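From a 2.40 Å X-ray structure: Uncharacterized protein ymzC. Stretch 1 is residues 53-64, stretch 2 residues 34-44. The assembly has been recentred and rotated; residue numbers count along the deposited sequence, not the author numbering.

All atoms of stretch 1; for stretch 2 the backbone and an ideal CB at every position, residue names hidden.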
# COMPACT_ATOMS: atom_id res chain seq x y z
N LYS D 53 -15.28 -11.20 1.25
CA LYS D 53 -15.29 -12.46 0.52
C LYS D 53 -14.03 -12.62 -0.30
O LYS D 53 -13.58 -11.69 -0.97
CB LYS D 53 -16.50 -12.53 -0.42
CG LYS D 53 -17.83 -12.60 0.29
CD LYS D 53 -18.98 -12.80 -0.69
CE LYS D 53 -20.29 -13.10 0.06
NZ LYS D 53 -21.42 -13.40 -0.87
N LEU D 54 -13.46 -13.81 -0.25
CA LEU D 54 -12.39 -14.14 -1.16
C LEU D 54 -13.05 -14.32 -2.52
O LEU D 54 -13.91 -15.18 -2.68
CB LEU D 54 -11.69 -15.43 -0.73
CG LEU D 54 -10.52 -15.89 -1.59
CD1 LEU D 54 -9.61 -14.71 -1.90
CD2 LEU D 54 -9.74 -17.02 -0.91
N LYS D 55 -12.67 -13.50 -3.50
CA LYS D 55 -13.28 -13.57 -4.83
C LYS D 55 -12.50 -14.41 -5.83
O LYS D 55 -13.10 -15.04 -6.70
CB LYS D 55 -13.53 -12.16 -5.39
CG LYS D 55 -14.75 -11.45 -4.78
CD LYS D 55 -15.06 -10.12 -5.46
CE LYS D 55 -15.63 -10.32 -6.86
NZ LYS D 55 -16.76 -11.30 -6.82
N LYS D 56 -11.17 -14.41 -5.75
CA LYS D 56 -10.37 -15.13 -6.73
C LYS D 56 -8.96 -15.46 -6.23
O LYS D 56 -8.37 -14.70 -5.46
CB LYS D 56 -10.31 -14.35 -8.05
CG LYS D 56 -9.90 -15.20 -9.26
CD LYS D 56 -11.11 -15.80 -9.96
CE LYS D 56 -10.76 -17.10 -10.68
NZ LYS D 56 -10.48 -18.22 -9.72
N GLU D 57 -8.44 -16.61 -6.65
CA GLU D 57 -7.12 -17.08 -6.23
C GLU D 57 -6.31 -17.66 -7.40
O GLU D 57 -6.79 -18.53 -8.14
CB GLU D 57 -7.21 -18.10 -5.09
CG GLU D 57 -6.67 -17.58 -3.74
CD GLU D 57 -6.50 -18.66 -2.65
OE1 GLU D 57 -7.39 -19.54 -2.50
OE2 GLU D 57 -5.47 -18.61 -1.93
N TYR D 58 -5.08 -17.15 -7.54
CA TYR D 58 -4.16 -17.58 -8.58
C TYR D 58 -2.81 -17.92 -7.99
O TYR D 58 -2.31 -17.23 -7.09
CB TYR D 58 -3.93 -16.45 -9.57
CG TYR D 58 -5.07 -16.13 -10.49
CD1 TYR D 58 -5.24 -16.84 -11.67
CD2 TYR D 58 -5.94 -15.09 -10.21
CE1 TYR D 58 -6.28 -16.54 -12.55
CE2 TYR D 58 -6.99 -14.77 -11.08
CZ TYR D 58 -7.15 -15.51 -12.25
OH TYR D 58 -8.18 -15.23 -13.13
N ALA D 59 -2.20 -18.98 -8.50
CA ALA D 59 -0.77 -19.17 -8.30
C ALA D 59 -0.03 -18.28 -9.31
O ALA D 59 -0.27 -18.37 -10.51
CB ALA D 59 -0.41 -20.63 -8.47
N ASP D 60 0.84 -17.40 -8.82
CA ASP D 60 1.61 -16.52 -9.70
C ASP D 60 2.26 -17.21 -10.91
O ASP D 60 2.41 -16.62 -11.98
CB ASP D 60 2.68 -15.80 -8.88
CG ASP D 60 3.53 -14.88 -9.73
OD1 ASP D 60 2.95 -14.04 -10.46
OD2 ASP D 60 4.78 -14.99 -9.66
N ASP D 61 2.66 -18.46 -10.76
CA ASP D 61 3.29 -19.17 -11.86
C ASP D 61 2.32 -19.36 -13.02
O ASP D 61 2.70 -19.25 -14.18
CB ASP D 61 3.83 -20.52 -11.40
CG ASP D 61 2.77 -21.35 -10.72
OD1 ASP D 61 2.13 -20.81 -9.79
OD2 ASP D 61 2.57 -22.52 -11.10
N GLU D 62 1.06 -19.66 -12.71
CA GLU D 62 0.09 -19.85 -13.79
C GLU D 62 -0.15 -18.52 -14.47
O GLU D 62 -0.39 -18.46 -15.67
CB GLU D 62 -1.21 -20.52 -13.32
CG GLU D 62 -2.08 -19.69 -12.38
CD GLU D 62 -3.43 -20.35 -12.06
OE1 GLU D 62 -3.64 -20.78 -10.89
OE2 GLU D 62 -4.28 -20.43 -12.97
N LEU D 63 -0.06 -17.44 -13.69
CA LEU D 63 -0.15 -16.10 -14.27
C LEU D 63 1.02 -15.85 -15.20
O LEU D 63 0.84 -15.35 -16.32
CB LEU D 63 -0.22 -15.03 -13.17
CG LEU D 63 -1.58 -14.93 -12.49
CD1 LEU D 63 -1.53 -14.05 -11.27
CD2 LEU D 63 -2.60 -14.41 -13.49
N GLU D 64 2.23 -16.19 -14.76
CA GLU D 64 3.41 -16.00 -15.60
C GLU D 64 3.27 -16.77 -16.90
O GLU D 64 3.57 -16.25 -17.97
CB GLU D 64 4.67 -16.48 -14.89
CG GLU D 64 5.71 -15.41 -14.73
CD GLU D 64 5.72 -14.85 -13.33
OE1 GLU D 64 5.42 -13.65 -13.16
OE2 GLU D 64 6.01 -15.62 -12.39
N UNK D 34 -4.07 -9.56 -1.83
CA UNK D 34 -2.92 -9.93 -1.05
C UNK D 34 -2.02 -10.78 -1.93
O UNK D 34 -2.48 -11.56 -2.76
CB UNK D 34 -3.32 -10.67 0.23
N UNK D 35 -0.73 -10.59 -1.76
CA UNK D 35 0.23 -11.44 -2.43
C UNK D 35 1.05 -12.09 -1.34
O UNK D 35 1.71 -11.40 -0.56
CB UNK D 35 1.10 -10.66 -3.42
N UNK D 36 0.99 -13.41 -1.25
CA UNK D 36 1.73 -14.14 -0.23
C UNK D 36 2.16 -15.51 -0.73
O UNK D 36 1.35 -16.27 -1.28
CB UNK D 36 0.88 -14.29 1.04
N UNK D 37 3.43 -15.84 -0.51
CA UNK D 37 4.07 -16.94 -1.21
C UNK D 37 4.00 -16.66 -2.70
O UNK D 37 4.29 -15.54 -3.15
CB UNK D 37 3.41 -18.28 -0.87
N UNK D 38 3.60 -17.66 -3.49
CA UNK D 38 3.43 -17.45 -4.92
C UNK D 38 2.01 -17.07 -5.28
O UNK D 38 1.69 -16.89 -6.45
CB UNK D 38 3.84 -18.71 -5.69
N UNK D 39 1.15 -16.94 -4.27
CA UNK D 39 -0.27 -16.78 -4.52
C UNK D 39 -0.77 -15.36 -4.43
O UNK D 39 -0.51 -14.65 -3.45
CB UNK D 39 -1.06 -17.65 -3.54
N UNK D 40 -1.48 -14.94 -5.47
CA UNK D 40 -2.26 -13.72 -5.42
C UNK D 40 -3.70 -14.09 -5.02
O UNK D 40 -4.24 -15.08 -5.53
CB UNK D 40 -2.22 -12.99 -6.76
N UNK D 41 -4.30 -13.32 -4.12
CA UNK D 41 -5.67 -13.54 -3.68
C UNK D 41 -6.42 -12.23 -3.79
O UNK D 41 -5.95 -11.21 -3.27
CB UNK D 41 -5.72 -14.08 -2.25
N UNK D 42 -7.58 -12.22 -4.44
CA UNK D 42 -8.39 -11.00 -4.51
C UNK D 42 -9.64 -11.10 -3.64
O UNK D 42 -10.34 -12.13 -3.62
CB UNK D 42 -8.79 -10.71 -5.96
N UNK D 43 -9.89 -10.03 -2.89
CA UNK D 43 -10.95 -9.99 -1.92
C UNK D 43 -11.88 -8.84 -2.19
O UNK D 43 -11.52 -7.90 -2.93
CB UNK D 43 -10.38 -9.89 -0.50
N UNK D 44 -13.06 -8.90 -1.58
CA UNK D 44 -14.00 -7.78 -1.57
C UNK D 44 -14.48 -7.53 -0.16
O UNK D 44 -14.85 -8.46 0.55
CB UNK D 44 -15.19 -8.05 -2.50

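Positions 34 to 37 offer stretch 1 little. At 34, 36 and 37 the ideal CB lies beyond its reach; the extended 34 and 36 suit many residues and are Val 34 and Glu 36. Position 35 also has an empty CB environment, but a long, flexible side chain could reach the start of the helix. It is selenomethionine, Met 35, whose CE comes 3.5 Å from Asp 60 CB. Position 37, at 59/-133, is the second residue (i+1), the first corner, of a type II' turn, where glycine is most at ease; the deposited residue is nevertheless Asp 37.

Position 38, at -93/3, is the second corner of the turn. A CB would have room, 4.5 Å from Asp 60 CB, so small or polar residues would suit. Gly 38 contributes backbone: Asp 60 N donates to Gly 38 O (2.6 Å, that oxygen's place being less sure).

At 39 the CB points to the face carrying Glu 57 and Ala 59. Ala 59 is small, leaving space for an aromatic or beta-branched side chain. Tyr 39 lays its ring beside it, CE1 4.1 Å from Ala 59 CB.

At 40 the CB turns to the other face, with Tyr 58 and, 4.7 Å away, Leu 63 CD1. An aliphatic residue is favoured: Val, Ile or Leu. Ile 40 extends its CD1 to 3.5 Å from Leu 63 CD1, while Ile 40 N donates to Tyr 58 O (2.9 Å) and Tyr 58 N to Ile 40 O (3.0 Å).

Position 41 returns to the Glu 57 face, its CB 3.9 Å from Glu 57 CG and 4.0 Å from Leu 54 CD1. A long chain with an apolar stem fits, and a positive end would be plausible near a carboxylate. Lys 41 packs CG 3.4 Å from Glu 57 OE2, but its NZ is engaged within its own stretch, in a salt bridge with Glu 36 OE1 (3.4 Å).

At 42 the CB lies near the aliphatic part of Lys 55, so an apolar, perhaps beta-branched, residue suits. Ile 42 sits at the bulge, where its O accepts from both Lys 55 N (2.7 Å) and Lys 56 N (3.2 Å).

Position 43 shares a face with Leu 54, whose methyls invite an aromatic or large aliphatic residue. Tyr 43 receives Leu 54 CD1 over one ring face, 3.8 Å from its centroid.

At 44 the CB is 3.6 Å from Lys 55 CD, favouring an acid or polar chain. Glu 44 brings OE1 to 4.3 Å from Lys 55 NZ, attractive but beyond a salt bridge.

Stretch 2 34-44: VMEDGYIKIYE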
# COMPACT_ATOMS: atom_id res chain seq x y z
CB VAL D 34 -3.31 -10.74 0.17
CG1 VAL D 34 -2.09 -11.02 1.01
CG2 VAL D 34 -4.36 -9.99 0.98
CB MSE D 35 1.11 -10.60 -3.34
CG MSE D 35 1.35 -11.22 -4.70
SE MSE D 35 2.82 -12.51 -4.77
CE MSE D 35 2.48 -13.17 -6.58
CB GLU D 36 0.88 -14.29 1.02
CG GLU D 36 1.65 -14.75 2.22
CD GLU D 36 0.74 -15.03 3.40
OE1 GLU D 36 -0.39 -15.51 3.17
OE2 GLU D 36 1.16 -14.77 4.55
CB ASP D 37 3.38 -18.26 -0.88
CG ASP D 37 3.77 -18.79 0.48
OD1 ASP D 37 4.82 -18.36 1.01
OD2 ASP D 37 3.02 -19.63 1.03
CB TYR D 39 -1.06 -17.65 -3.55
CG TYR D 39 -0.73 -19.11 -3.68
CD1 TYR D 39 -1.56 -19.96 -4.39
CD2 TYR D 39 0.43 -19.63 -3.11
CE1 TYR D 39 -1.26 -21.31 -4.51
CE2 TYR D 39 0.74 -20.97 -3.23
CZ TYR D 39 -0.11 -21.81 -3.93
OH TYR D 39 0.19 -23.15 -4.06
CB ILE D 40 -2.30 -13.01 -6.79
CG1 ILE D 40 -0.89 -12.63 -7.23
CG2 ILE D 40 -3.19 -11.77 -6.71
CD1 ILE D 40 -0.85 -11.98 -8.57
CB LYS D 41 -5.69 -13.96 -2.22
CG LYS D 41 -4.95 -15.23 -1.89
CD LYS D 41 -4.84 -15.36 -0.37
CE LYS D 41 -3.70 -16.28 0.01
NZ LYS D 41 -3.22 -15.99 1.39
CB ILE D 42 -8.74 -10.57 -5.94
CG1 ILE D 42 -7.53 -9.91 -6.61
CG2 ILE D 42 -9.84 -9.54 -5.93
CD1 ILE D 42 -6.59 -10.86 -7.16
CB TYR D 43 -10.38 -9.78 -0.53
CG TYR D 43 -9.50 -10.88 -0.03
CD1 TYR D 43 -8.13 -10.87 -0.29
CD2 TYR D 43 -10.02 -11.93 0.73
CE1 TYR D 43 -7.31 -11.87 0.18
CE2 TYR D 43 -9.19 -12.95 1.21
CZ TYR D 43 -7.84 -12.90 0.93
OH TYR D 43 -7.00 -13.89 1.39
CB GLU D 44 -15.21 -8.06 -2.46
CG GLU D 44 -16.12 -6.83 -2.61
CD GLU D 44 -17.33 -7.05 -3.51
OE1 GLU D 44 -17.60 -8.22 -3.90
OE2 GLU D 44 -18.03 -6.06 -3.82
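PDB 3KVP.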